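Local structure of oligogalacturonate-specific porin KdgM (4FQE) at residues F142-K155 / Y170-W182. The protein forms a monomeric porin specific for oligogalacturonides in the outer membrane and is required for full virulence. Residues are numbered along the deposited sequence; the frame is centred on the assembly and turned at random.
Sequences FLKDYTIGYELEYK and YDITHNVKLSYKW. With C8E ((hydroxyethyloxy)tri(ethyloxy)octane), chain I.
From Tyr146–Tyr180 to Lys155–Asp171, strands 146-155 and 171-180 run antiparallel in unbroken register, their axes 4.7 Å apart at closest and their directions 167° from each other, as neighbouring staves of the closed twelve-stranded porin barrel. Paired backbone bonds join Thr147 to Ser179, Gly149 to Lys177, Glu151 to Asn175, Glu153 to Thr173 and Lys155 to Asp171. The face carrying Ile148, Tyr150, Leu152, His174 and Val176 is the outer one, where a C8E detergent molecule lies, its octyl C4 3.7 Å from Ile148 CG2 and its ether-chain C14 over one face of the His174 imidazole. Near one end, the Tyr180 ring slants across Tyr146, planes at 32°, with Tyr180 CD1 above the centre of the Tyr146 ring. At the other, the Tyr154 and Tyr170 rings are modestly tilted to each other, yet so displaced that they hardly overlap, centroids 5.5 Å apart. Thr147, Glu151 and Asn175 line the opposite, polar face toward the lumen; there Glu151 OE1 hydrogen-bonds Asn137 ND2, Asn175 ND2 Glu191 OE1, and Asn175 OD1 Arg207 NH2. One water bridges Gly149 O and Asn175 ND2. Back on the outer face, Tyr150 CG lies anti to its N (chi1 168°), laying the ring alongside His174; Tyr150 OH meets the imidazole at its edge, near the ring plane, and hydrogen-bonds His174 ND1 at 2.8 Å.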
loop_
_atom_site.group_PDB
_atom_site.type_symbol
_atom_site.label_atom_id
_atom_site.label_comp_id
_atom_site.label_asym_id
_atom_site.label_seq_id
_atom_site.Cartn_x
_atom_site.Cartn_y
_atom_site.Cartn_z
ATOM N N PHE A 142 0.010 -4.143 -18.484
ATOM C CA PHE A 142 -0.086 -4.768 -19.786
ATOM C C PHE A 142 -1.528 -4.762 -20.268
ATOM O O PHE A 142 -2.490 -4.689 -19.468
ATOM C CB PHE A 142 0.495 -6.187 -19.739
ATOM C CG PHE A 142 -0.209 -7.134 -18.784
ATOM C CD1 PHE A 142 0.079 -7.119 -17.429
ATOM C CD2 PHE A 142 -1.099 -8.088 -19.261
ATOM C CE1 PHE A 142 -0.519 -8.011 -16.568
ATOM C CE2 PHE A 142 -1.690 -8.991 -18.409
ATOM C CZ PHE A 142 -1.413 -8.936 -17.046
ATOM N N LEU A 143 -1.679 -4.812 -21.585
ATOM C CA LEU A 143 -3.010 -4.853 -22.216
ATOM C C LEU A 143 -3.866 -3.664 -21.766
ATOM O O LEU A 143 -5.085 -3.781 -21.602
ATOM C CB LEU A 143 -3.727 -6.178 -21.929
ATOM C CG LEU A 143 -3.193 -7.383 -22.694
ATOM C CD1 LEU A 143 -3.989 -8.621 -22.355
ATOM C CD2 LEU A 143 -3.197 -7.122 -24.192
ATOM N N LYS A 144 -3.205 -2.525 -21.595
ATOM C CA LYS A 144 -3.807 -1.281 -21.139
ATOM C C LYS A 144 -4.351 -1.369 -19.706
ATOM O O LYS A 144 -4.004 -0.543 -18.895
ATOM C CB LYS A 144 -4.892 -0.796 -22.121
ATOM C CG LYS A 144 -4.391 -0.017 -23.333
ATOM C CD LYS A 144 -2.906 -0.185 -23.640
ATOM C CE LYS A 144 -2.473 0.684 -24.811
ATOM N NZ LYS A 144 -0.987 0.661 -25.034
ATOM N N ASP A 145 -5.161 -2.380 -19.390
ATOM C CA ASP A 145 -5.975 -2.342 -18.152
ATOM C C ASP A 145 -5.526 -3.244 -17.009
ATOM O O ASP A 145 -6.077 -3.155 -15.892
ATOM C CB ASP A 145 -7.419 -2.677 -18.515
ATOM C CG ASP A 145 -7.986 -1.723 -19.539
ATOM O OD1 ASP A 145 -7.651 -0.538 -19.487
ATOM O OD2 ASP A 145 -8.770 -2.148 -20.393
ATOM N N TYR A 146 -4.583 -4.149 -17.286
ATOM C CA TYR A 146 -4.021 -4.997 -16.238
ATOM C C TYR A 146 -2.747 -4.459 -15.608
ATOM O O TYR A 146 -1.891 -3.862 -16.284
ATOM C CB TYR A 146 -3.720 -6.379 -16.785
ATOM C CG TYR A 146 -4.928 -7.139 -17.136
ATOM C CD1 TYR A 146 -5.582 -7.910 -16.178
ATOM C CD2 TYR A 146 -5.440 -7.098 -18.420
ATOM C CE1 TYR A 146 -6.714 -8.626 -16.503
ATOM C CE2 TYR A 146 -6.568 -7.821 -18.754
ATOM C CZ TYR A 146 -7.197 -8.588 -17.798
ATOM O OH TYR A 146 -8.320 -9.304 -18.120
ATOM N N THR A 147 -2.602 -4.704 -14.307
ATOM C CA THR A 147 -1.341 -4.473 -13.642
ATOM C C THR A 147 -0.973 -5.680 -12.820
ATOM O O THR A 147 -1.789 -6.173 -12.009
ATOM C CB THR A 147 -1.394 -3.225 -12.737
ATOM O OG1 THR A 147 -1.759 -2.096 -13.533
ATOM C CG2 THR A 147 -0.047 -2.977 -12.060
ATOM N N ILE A 148 0.249 -6.171 -13.015
ATOM C CA ILE A 148 0.785 -7.203 -12.111
ATOM C C ILE A 148 1.894 -6.542 -11.278
ATOM O O ILE A 148 2.782 -5.862 -11.831
ATOM C CB ILE A 148 1.268 -8.461 -12.878
ATOM C CG1 ILE A 148 1.687 -9.614 -11.931
ATOM C CG2 ILE A 148 2.437 -8.134 -13.816
ATOM C CD1 ILE A 148 0.570 -10.518 -11.412
ATOM N N GLY A 149 1.842 -6.738 -9.965
ATOM C CA GLY A 149 2.817 -6.155 -9.044
ATOM C C GLY A 149 3.452 -7.160 -8.116
ATOM O O GLY A 149 2.741 -7.995 -7.538
ATOM N N TYR A 150 4.775 -7.118 -7.986
ATOM C CA TYR A 150 5.488 -7.926 -6.990
ATOM C C TYR A 150 6.004 -6.958 -5.918
ATOM O O TYR A 150 6.504 -5.894 -6.240
ATOM C CB TYR A 150 6.655 -8.704 -7.586
ATOM C CG TYR A 150 7.598 -9.313 -6.547
ATOM C CD1 TYR A 150 8.887 -8.853 -6.405
ATOM C CD2 TYR A 150 7.166 -10.314 -5.669
ATOM C CE1 TYR A 150 9.746 -9.369 -5.445
ATOM C CE2 TYR A 150 8.024 -10.849 -4.717
ATOM C CZ TYR A 150 9.326 -10.371 -4.622
ATOM O OH TYR A 150 10.205 -10.887 -3.708
ATOM N N GLU A 151 5.858 -7.354 -4.668
ATOM C CA GLU A 151 6.252 -6.552 -3.511
ATOM C C GLU A 151 7.027 -7.454 -2.572
ATOM O O GLU A 151 6.595 -8.580 -2.242
ATOM C CB GLU A 151 5.028 -5.998 -2.796
ATOM C CG GLU A 151 5.389 -5.165 -1.569
ATOM C CD GLU A 151 4.172 -4.507 -0.934
ATOM O OE1 GLU A 151 3.514 -3.691 -1.620
ATOM O OE2 GLU A 151 3.920 -4.786 0.261
ATOM N N LEU A 152 8.217 -6.992 -2.204
ATOM C CA LEU A 152 9.068 -7.693 -1.279
ATOM C C LEU A 152 9.169 -6.763 -0.094
ATOM O O LEU A 152 9.442 -5.590 -0.276
ATOM C CB LEU A 152 10.450 -7.925 -1.907
ATOM C CG LEU A 152 11.556 -8.533 -1.049
ATOM C CD1 LEU A 152 11.201 -9.851 -0.393
ATOM C CD2 LEU A 152 12.807 -8.748 -1.897
ATOM N N GLU A 153 8.922 -7.273 1.101
ATOM C CA GLU A 153 8.943 -6.448 2.285
ATOM C C GLU A 153 9.786 -7.076 3.372
ATOM O O GLU A 153 9.636 -8.260 3.706
ATOM C CB GLU A 153 7.523 -6.178 2.770
ATOM C CG GLU A 153 7.465 -5.171 3.890
ATOM C CD GLU A 153 6.072 -4.594 4.090
ATOM O OE1 GLU A 153 5.622 -3.797 3.216
ATOM O OE2 GLU A 153 5.433 -4.936 5.114
ATOM N N TYR A 154 10.690 -6.260 3.916
ATOM C CA TYR A 154 11.579 -6.684 4.959
ATOM C C TYR A 154 11.242 -5.878 6.208
ATOM O O TYR A 154 11.294 -4.646 6.190
ATOM C CB TYR A 154 13.017 -6.417 4.517
ATOM C CG TYR A 154 14.068 -6.651 5.560
ATOM C CD1 TYR A 154 14.624 -7.928 5.757
ATOM C CD2 TYR A 154 14.557 -5.595 6.322
ATOM C CE1 TYR A 154 15.618 -8.134 6.712
ATOM C CE2 TYR A 154 15.537 -5.797 7.279
ATOM C CZ TYR A 154 16.070 -7.059 7.471
ATOM O OH TYR A 154 17.062 -7.219 8.429
ATOM N N LYS A 155 10.912 -6.579 7.284
ATOM C CA LYS A 155 10.587 -5.922 8.548
ATOM C C LYS A 155 11.574 -6.344 9.610
ATOM O O LYS A 155 11.849 -7.536 9.782
ATOM C CB LYS A 155 9.169 -6.251 8.989
ATOM C CG LYS A 155 8.675 -5.444 10.186
ATOM C CD LYS A 155 7.277 -5.883 10.589
ATOM C CE LYS A 155 6.807 -5.176 11.841
ATOM N NZ LYS A 155 5.350 -5.395 12.046
ATOM N N TYR A 170 14.011 -10.874 11.908
ATOM C CA TYR A 170 13.354 -10.139 10.835
ATOM C C TYR A 170 12.300 -10.990 10.122
ATOM O O TYR A 170 12.375 -12.228 10.123
ATOM C CB TYR A 170 14.400 -9.676 9.825
ATOM C CG TYR A 170 15.003 -10.835 9.094
ATOM C CD1 TYR A 170 14.429 -11.309 7.916
ATOM C CD2 TYR A 170 16.110 -11.502 9.606
ATOM C CE1 TYR A 170 14.957 -12.407 7.254
ATOM C CE2 TYR A 170 16.645 -12.601 8.949
ATOM C CZ TYR A 170 16.066 -13.047 7.777
ATOM O OH TYR A 170 16.599 -14.127 7.109
ATOM N N ASP A 171 11.331 -10.337 9.499
ATOM C CA ASP A 171 10.340 -11.043 8.671
ATOM C C ASP A 171 10.436 -10.613 7.230
ATOM O O ASP A 171 10.627 -9.434 6.935
ATOM C CB ASP A 171 8.912 -10.767 9.139
ATOM C CG ASP A 171 8.555 -11.506 10.420
ATOM O OD1 ASP A 171 9.296 -12.442 10.835
ATOM O OD2 ASP A 171 7.519 -11.133 11.016
ATOM N N ILE A 172 10.277 -11.571 6.327
ATOM C CA ILE A 172 10.203 -11.248 4.921
ATOM C C ILE A 172 8.828 -11.633 4.378
ATOM O O ILE A 172 8.296 -12.708 4.675
ATOM C CB ILE A 172 11.352 -11.902 4.123
ATOM C CG1 ILE A 172 12.669 -11.186 4.444
ATOM C CG2 ILE A 172 11.096 -11.811 2.630
ATOM C CD1 ILE A 172 13.887 -11.928 3.949
ATOM N N THR A 173 8.276 -10.746 3.567
ATOM C CA THR A 173 6.988 -10.948 2.928
ATOM C C THR A 173 7.166 -10.829 1.432
ATOM O O THR A 173 7.817 -9.902 0.944
ATOM C CB THR A 173 5.960 -9.906 3.405
ATOM O OG1 THR A 173 5.707 -10.133 4.786
ATOM C CG2 THR A 173 4.646 -10.039 2.658
ATOM N N HIS A 174 6.581 -11.775 0.718
ATOM C CA HIS A 174 6.478 -11.738 -0.736
ATOM C C HIS A 174 5.026 -11.613 -1.107
ATOM O O HIS A 174 4.174 -12.391 -0.622
ATOM C CB HIS A 174 7.025 -13.010 -1.323
ATOM C CG HIS A 174 8.492 -13.265 -1.035
ATOM N ND1 HIS A 174 9.476 -12.734 -1.782
ATOM C CD2 HIS A 174 9.110 -14.084 -0.095
ATOM C CE1 HIS A 174 10.678 -13.145 -1.308
ATOM N NE2 HIS A 174 10.450 -13.980 -0.280
ATOM N N ASN A 175 4.701 -10.637 -1.930
ATOM C CA ASN A 175 3.325 -10.428 -2.322
ATOM C C ASN A 175 3.176 -10.198 -3.816
ATOM O O ASN A 175 4.009 -9.499 -4.440
ATOM C CB ASN A 175 2.733 -9.258 -1.527
ATOM C CG ASN A 175 1.221 -9.276 -1.508
ATOM O OD1 ASN A 175 0.609 -10.110 -0.838
ATOM N ND2 ASN A 175 0.615 -8.280 -2.140
ATOM N N VAL A 176 2.155 -10.835 -4.395
ATOM C CA VAL A 176 1.770 -10.607 -5.785
ATOM C C VAL A 176 0.333 -10.090 -5.890
ATOM O O VAL A 176 -0.605 -10.678 -5.351
ATOM C CB VAL A 176 1.893 -11.903 -6.592
ATOM C CG1 VAL A 176 1.569 -11.644 -8.049
ATOM C CG2 VAL A 176 3.282 -12.508 -6.432
ATOM N N LYS A 177 0.160 -8.994 -6.609
ATOM C CA LYS A 177 -1.136 -8.351 -6.751
ATOM C C LYS A 177 -1.431 -8.277 -8.232
ATOM O O LYS A 177 -0.542 -7.944 -9.048
ATOM C CB LYS A 177 -1.114 -6.930 -6.188
ATOM C CG LYS A 177 -2.420 -6.142 -6.336
ATOM C CD LYS A 177 -2.289 -4.724 -5.736
ATOM C CE LYS A 177 -3.600 -4.048 -5.373
ATOM N NZ LYS A 177 -3.439 -2.593 -4.970
ATOM N N LEU A 178 -2.667 -8.607 -8.591
ATOM C CA LEU A 178 -3.123 -8.462 -9.960
ATOM C C LEU A 178 -4.385 -7.604 -9.963
ATOM O O LEU A 178 -5.365 -7.921 -9.300
ATOM C CB LEU A 178 -3.397 -9.859 -10.553
ATOM C CG LEU A 178 -4.035 -9.905 -11.938
ATOM C CD1 LEU A 178 -3.080 -9.328 -12.992
ATOM C CD2 LEU A 178 -4.414 -11.334 -12.286
ATOM N N SER A 179 -4.355 -6.501 -10.692
ATOM C CA SER A 179 -5.480 -5.594 -10.747
ATOM C C SER A 179 -5.963 -5.442 -12.197
ATOM O O SER A 179 -5.190 -5.566 -13.131
ATOM C CB SER A 179 -5.079 -4.241 -10.091
ATOM O OG SER A 179 -4.437 -3.394 -11.006
ATOM N N TYR A 180 -7.244 -5.146 -12.363
ATOM C CA TYR A 180 -7.838 -4.945 -13.659
ATOM C C TYR A 180 -8.771 -3.735 -13.613
ATOM O O TYR A 180 -9.723 -3.677 -12.826
ATOM C CB TYR A 180 -8.595 -6.208 -14.088
ATOM C CG TYR A 180 -9.318 -6.081 -15.418
ATOM C CD1 TYR A 180 -8.616 -5.873 -16.592
ATOM C CD2 TYR A 180 -10.701 -6.183 -15.498
ATOM C CE1 TYR A 180 -9.268 -5.762 -17.810
ATOM C CE2 TYR A 180 -11.349 -6.050 -16.700
ATOM C CZ TYR A 180 -10.617 -5.850 -17.858
ATOM O OH TYR A 180 -11.275 -5.735 -19.053
ATOM N N LYS A 181 -8.447 -2.752 -14.447
ATOM C CA LYS A 181 -9.253 -1.570 -14.646
ATOM C C LYS A 181 -10.442 -1.964 -15.519
ATOM O O LYS A 181 -10.370 -1.956 -16.743
ATOM C CB LYS A 181 -8.383 -0.461 -15.286
ATOM C CG LYS A 181 -9.074 0.871 -15.426
ATOM C CD LYS A 181 -8.199 1.914 -16.095
ATOM C CE LYS A 181 -9.022 3.044 -16.713
ATOM N NZ LYS A 181 -8.660 3.190 -18.156
ATOM N N TRP A 182 -11.532 -2.343 -14.847
ATOM C CA TRP A 182 -12.727 -2.842 -15.490
ATOM C C TRP A 182 -13.425 -1.755 -16.268
ATOM O O TRP A 182 -13.892 -1.969 -17.399
ATOM C CB TRP A 182 -13.624 -3.514 -14.420
ATOM C CG TRP A 182 -14.936 -4.019 -14.956
ATOM C CD1 TRP A 182 -15.206 -5.275 -15.530
ATOM C CD2 TRP A 182 -16.219 -3.313 -14.976
ATOM N NE1 TRP A 182 -16.523 -5.365 -15.886
ATOM C CE2 TRP A 182 -17.186 -4.236 -15.587
ATOM C CE3 TRP A 182 -16.664 -2.064 -14.541
ATOM C CZ2 TRP A 182 -18.531 -3.889 -15.754
ATOM C CZ3 TRP A 182 -18.014 -1.734 -14.722
ATOM C CH2 TRP A 182 -18.916 -2.629 -15.336
HETATM C C1 C8E I . 7.289 -7.600 -14.734
HETATM C C2 C8E I . 7.605 -8.024 -13.311
HETATM C C3 C8E I . 6.397 -7.942 -12.368
HETATM C C4 C8E I . 5.649 -9.272 -12.253
HETATM C C5 C8E I . 6.126 -10.156 -11.101
HETATM C C6 C8E I . 5.012 -11.073 -10.593
HETATM C C7 C8E I . 5.481 -12.480 -10.235
HETATM C C8 C8E I . 6.569 -12.442 -9.169
HETATM O O9 C8E I . 6.569 -13.648 -8.396
HETATM C C10 C8E I . 7.575 -13.678 -7.380
HETATM C C11 C8E I . 6.873 -13.937 -6.060
HETATM O O12 C8E I . 7.596 -14.897 -5.297
HETATM C C13 C8E I . 6.738 -15.508 -4.339
HETATM C C14 C8E I . 7.544 -16.499 -3.525
HETATM O O15 C8E I . 6.642 -17.245 -2.698
HETATM C C16 C8E I . 7.199 -17.494 -1.414
HETATM C C17 C8E I . 7.356 -18.987 -1.208
HETATM O O18 C8E I . 7.398 -19.231 0.201
HETATM C C19 C8E I . 7.472 -20.628 0.494
HETATM C C20 C8E I . 6.063 -21.172 0.694
HETATM O O21 C8E I . 5.714 -21.171 2.085
HETATM O O HOH W 1 -4.841 -2.260 -13.290
HETATM O O HOH W 2 2.247 -7.179 -4.549
HETATM O O HOH W 3 7.567 -8.572 5.852
#